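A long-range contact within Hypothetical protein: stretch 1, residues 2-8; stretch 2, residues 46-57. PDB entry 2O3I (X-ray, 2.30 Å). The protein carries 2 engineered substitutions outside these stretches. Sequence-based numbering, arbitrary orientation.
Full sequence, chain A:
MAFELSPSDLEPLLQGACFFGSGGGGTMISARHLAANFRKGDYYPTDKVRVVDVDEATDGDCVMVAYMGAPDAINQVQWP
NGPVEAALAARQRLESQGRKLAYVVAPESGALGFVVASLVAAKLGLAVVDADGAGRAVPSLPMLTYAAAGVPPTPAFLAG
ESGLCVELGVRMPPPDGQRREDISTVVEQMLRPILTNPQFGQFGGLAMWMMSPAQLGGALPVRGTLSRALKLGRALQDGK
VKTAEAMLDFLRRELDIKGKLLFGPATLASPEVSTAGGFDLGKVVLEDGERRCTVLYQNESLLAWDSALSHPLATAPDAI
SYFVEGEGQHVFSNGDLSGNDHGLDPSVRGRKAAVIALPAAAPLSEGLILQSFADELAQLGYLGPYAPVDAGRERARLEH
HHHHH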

# COMPACT_ATOMS: atom_id res chain seq x y z
N ALA A 2 22.04 28.54 12.02
CA ALA A 2 21.95 29.81 12.79
C ALA A 2 22.14 29.57 14.29
O ALA A 2 22.87 30.31 14.95
N PHE A 3 21.49 28.53 14.83
CA PHE A 3 21.63 28.22 16.25
C PHE A 3 21.65 26.71 16.50
O PHE A 3 21.56 25.92 15.56
N GLU A 4 21.80 26.31 17.76
CA GLU A 4 21.83 24.88 18.08
C GLU A 4 21.01 24.48 19.30
O GLU A 4 20.77 25.29 20.21
N LEU A 5 20.57 23.22 19.30
CA LEU A 5 19.77 22.69 20.39
C LEU A 5 20.58 21.69 21.19
O LEU A 5 21.43 21.00 20.65
N SER A 6 20.29 21.62 22.48
CA SER A 6 20.96 20.69 23.38
C SER A 6 19.85 19.78 23.93
O SER A 6 18.67 20.07 23.74
N PRO A 7 20.21 18.67 24.59
CA PRO A 7 19.15 17.80 25.12
C PRO A 7 18.14 18.54 26.00
O PRO A 7 16.94 18.34 25.87
N SER A 8 18.63 19.42 26.86
CA SER A 8 17.74 20.17 27.76
C SER A 8 16.80 21.13 27.03
O SER A 8 15.84 21.62 27.62
N THR A 46 26.49 12.96 18.51
CA THR A 46 26.58 14.33 18.97
C THR A 46 25.43 14.73 19.88
O THR A 46 24.33 14.18 19.81
N ASP A 47 25.72 15.69 20.75
CA ASP A 47 24.82 16.21 21.77
C ASP A 47 24.14 17.51 21.32
O ASP A 47 23.18 17.96 21.93
N LYS A 48 24.65 18.09 20.24
CA LYS A 48 24.15 19.35 19.72
C LYS A 48 23.43 19.18 18.38
O LYS A 48 23.87 18.43 17.52
N VAL A 49 22.33 19.91 18.22
CA VAL A 49 21.54 19.86 17.00
C VAL A 49 21.61 21.20 16.28
O VAL A 49 21.14 22.22 16.79
N ARG A 50 22.21 21.18 15.10
CA ARG A 50 22.34 22.39 14.30
C ARG A 50 21.00 22.71 13.64
O ARG A 50 20.40 21.85 12.99
N VAL A 51 20.54 23.95 13.83
CA VAL A 51 19.28 24.41 13.24
C VAL A 51 19.60 25.59 12.33
O VAL A 51 20.21 26.56 12.77
N VAL A 52 19.17 25.52 11.08
CA VAL A 52 19.43 26.59 10.11
C VAL A 52 18.15 27.21 9.55
O VAL A 52 17.09 26.58 9.53
N ASP A 53 18.25 28.45 9.08
CA ASP A 53 17.11 29.13 8.49
C ASP A 53 17.02 28.68 7.03
O ASP A 53 18.01 28.21 6.46
N VAL A 54 15.84 28.82 6.45
CA VAL A 54 15.63 28.41 5.07
C VAL A 54 16.70 28.96 4.12
O VAL A 54 17.21 28.22 3.28
N ASP A 55 17.03 30.24 4.25
CA ASP A 55 18.02 30.87 3.37
C ASP A 55 19.46 30.41 3.62
O ASP A 55 20.37 30.77 2.87
N GLU A 56 19.66 29.62 4.67
CA GLU A 56 20.98 29.11 4.99
C GLU A 56 21.13 27.67 4.51
O GLU A 56 22.25 27.18 4.31
N ALA A 57 20.00 27.00 4.31
CA ALA A 57 19.99 25.62 3.85
C ALA A 57 20.35 25.56 2.37
O ALA A 57 19.50 25.30 1.53

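The backbone fixes which side chains can meet. Phe3, Glu4 and Leu5 pair antiparallel with Val51, Arg50 and Val49, the two strand directions lying 141° apart. Two narrow rings of hydrogen bonds set the register: Phe3 N to Val51 O at 3.1 Å and Val51 N to Phe3 O at 2.8 Å, then Leu5 N to Val49 O and Val49 N to Leu5 O, both at 2.8 Å. The N-H...O angles of these four bonds run from 156° to 164°. Because side chains alternate along a strand, Phe3, Leu5, Val49 and Val51 share one face of the sheet, while Glu4 and Arg50 share the other. Altogether the two stretches bury 604 Å², both sides summed.

Val51 has the largest area covered by the opposite stretch, 91 Å², and it is the hinge of the apolar face. Its chi1 is t (-174°); Val51 CG1 lies 3.6 Å from Phe3 CZ, while Val51 CG2 reaches both Phe3 (CE1, 3.7 Å) and Leu5 (CG, 3.7 Å). Phe3 adopts chi1 p (66°) with chi2 at 93°. Although its CA-to-CB bond follows the sheet face, the end of the side chain comes nearer to the second stretch, bringing the ring over its bridge partner. Val51 CB sits 3.8 Å from the centroid of the Phe3 ring and 15° off the ring normal, a CH-pi contact over the face of the ring.

Leu5, with 69 Å² covered, continues this apolar surface. Its m,t rotamer (chi1 -56°, chi2 167°) places CG against Val51 while Leu5 CB packs 3.8 Å from Val49 CB. Val49 is t at chi1 (176°). Leu5 therefore touches both valines, one directly across the sheet and one diagonally, and all three residues are buried in the whole structure.

The Glu4 face is sparser. Glu4 and Arg50 form a non-hydrogen-bonded pair, and Arg50 (chi1 t) gives up little area; its side chain stays 4.6 Å or more from the first stretch. Glu4, p at chi1 and t at chi2, meets Lys48 instead, with Glu4 OE1 3.5 Å from Lys48 CE. Glu4 CA also makes a CA-H...O contact of 3.0 Å with Val49 O.

At the Ala2 end, 78 Å² of that residue is covered. Its CB points sideways and lies 3.1 Å from Asp53 OD1 and 3.3 Å from Glu56 OE1. The polar link is mainly through the backbone: Ala2 N donates to Val51 O at 2.8 Å, with a weak bond to Glu56 OE1 at 3.3 Å. That same Glu56 OE1 accepts Asp53 N at 2.8 Å, so the m rotamer of Glu56 turns its carboxylate into the corner between Asp53 and Ala2.

At the other end, Pro7 closes the contact against Asp47: Pro7 CG is 3.3 Å from Asp47 OD1, and Pro7 CD is 3.3 Å from Asp47 O.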

# COMPACT_ATOMS: atom_id res chain seq x y z
CB ALA A 2 20.59 30.48 12.54
CB PHE A 3 20.52 28.91 17.08
CG PHE A 3 19.12 28.41 16.79
CD1 PHE A 3 18.57 27.38 17.55
CD2 PHE A 3 18.34 28.99 15.79
CE1 PHE A 3 17.26 26.94 17.32
CE2 PHE A 3 17.04 28.56 15.56
CZ PHE A 3 16.50 27.54 16.33
CB GLU A 4 23.28 24.39 18.23
CG GLU A 4 24.09 25.03 19.33
CD GLU A 4 25.55 24.58 19.34
OE1 GLU A 4 26.25 24.87 20.33
OE2 GLU A 4 26.01 23.95 18.36
CB LEU A 5 18.53 21.97 19.83
CG LEU A 5 17.56 22.71 18.92
CD1 LEU A 5 16.61 21.70 18.28
CD2 LEU A 5 16.78 23.75 19.72
CB SER A 6 21.62 21.44 24.53
OG SER A 6 20.64 21.99 25.40
CB PRO A 7 19.93 16.75 25.89
CG PRO A 7 21.18 16.60 25.04
CD PRO A 7 21.54 18.04 24.74
CB SER A 8 18.56 20.93 28.80
OG SER A 8 19.33 21.95 28.18
CB THR A 46 26.70 15.32 17.77
OG1 THR A 46 26.90 16.64 18.26
CG2 THR A 46 25.45 15.29 16.91
CB ASP A 47 25.65 16.49 23.03
CG ASP A 47 24.88 16.28 24.30
OD1 ASP A 47 24.15 15.27 24.38
OD2 ASP A 47 25.02 17.11 25.22
CB LYS A 48 25.30 20.34 19.57
CG LYS A 48 26.00 20.67 20.88
CD LYS A 48 27.28 21.49 20.66
CE LYS A 48 27.77 22.12 21.96
NZ LYS A 48 27.90 21.13 23.07
CB VAL A 49 20.07 19.52 17.31
CG1 VAL A 49 19.25 19.56 16.04
CG2 VAL A 49 19.97 18.14 17.95
CB ARG A 50 23.42 22.17 13.24
CG ARG A 50 23.92 23.43 12.55
CD ARG A 50 25.42 23.29 12.25
NE ARG A 50 25.77 21.96 11.75
CZ ARG A 50 25.46 21.50 10.54
NH1 ARG A 50 24.81 22.27 9.68
NH2 ARG A 50 25.80 20.26 10.19
CB VAL A 51 18.28 24.89 14.31
CG1 VAL A 51 16.95 25.22 13.64
CG2 VAL A 51 18.13 23.84 15.40
CB VAL A 52 20.27 26.05 8.92
CG1 VAL A 52 21.60 25.50 9.43
CG2 VAL A 52 19.51 24.97 8.18
CB ASP A 53 17.25 30.64 8.56
CG ASP A 53 17.27 31.16 9.99
OD1 ASP A 53 18.38 31.43 10.51
OD2 ASP A 53 16.18 31.28 10.59
CB VAL A 54 14.23 28.83 4.58
CG1 VAL A 54 14.04 28.44 3.12
CG2 VAL A 54 13.15 28.18 5.45
CB ASP A 55 17.95 32.40 3.49
CG ASP A 55 16.62 32.98 3.03
OD1 ASP A 55 16.14 32.60 1.94
OD2 ASP A 55 16.06 33.83 3.75
CB GLU A 56 21.22 29.16 6.50
CG GLU A 56 21.20 30.56 7.07
CD GLU A 56 21.43 30.59 8.57
OE1 GLU A 56 20.68 29.91 9.30
OE2 GLU A 56 22.35 31.30 9.02
CB ALA A 57 18.62 25.01 4.09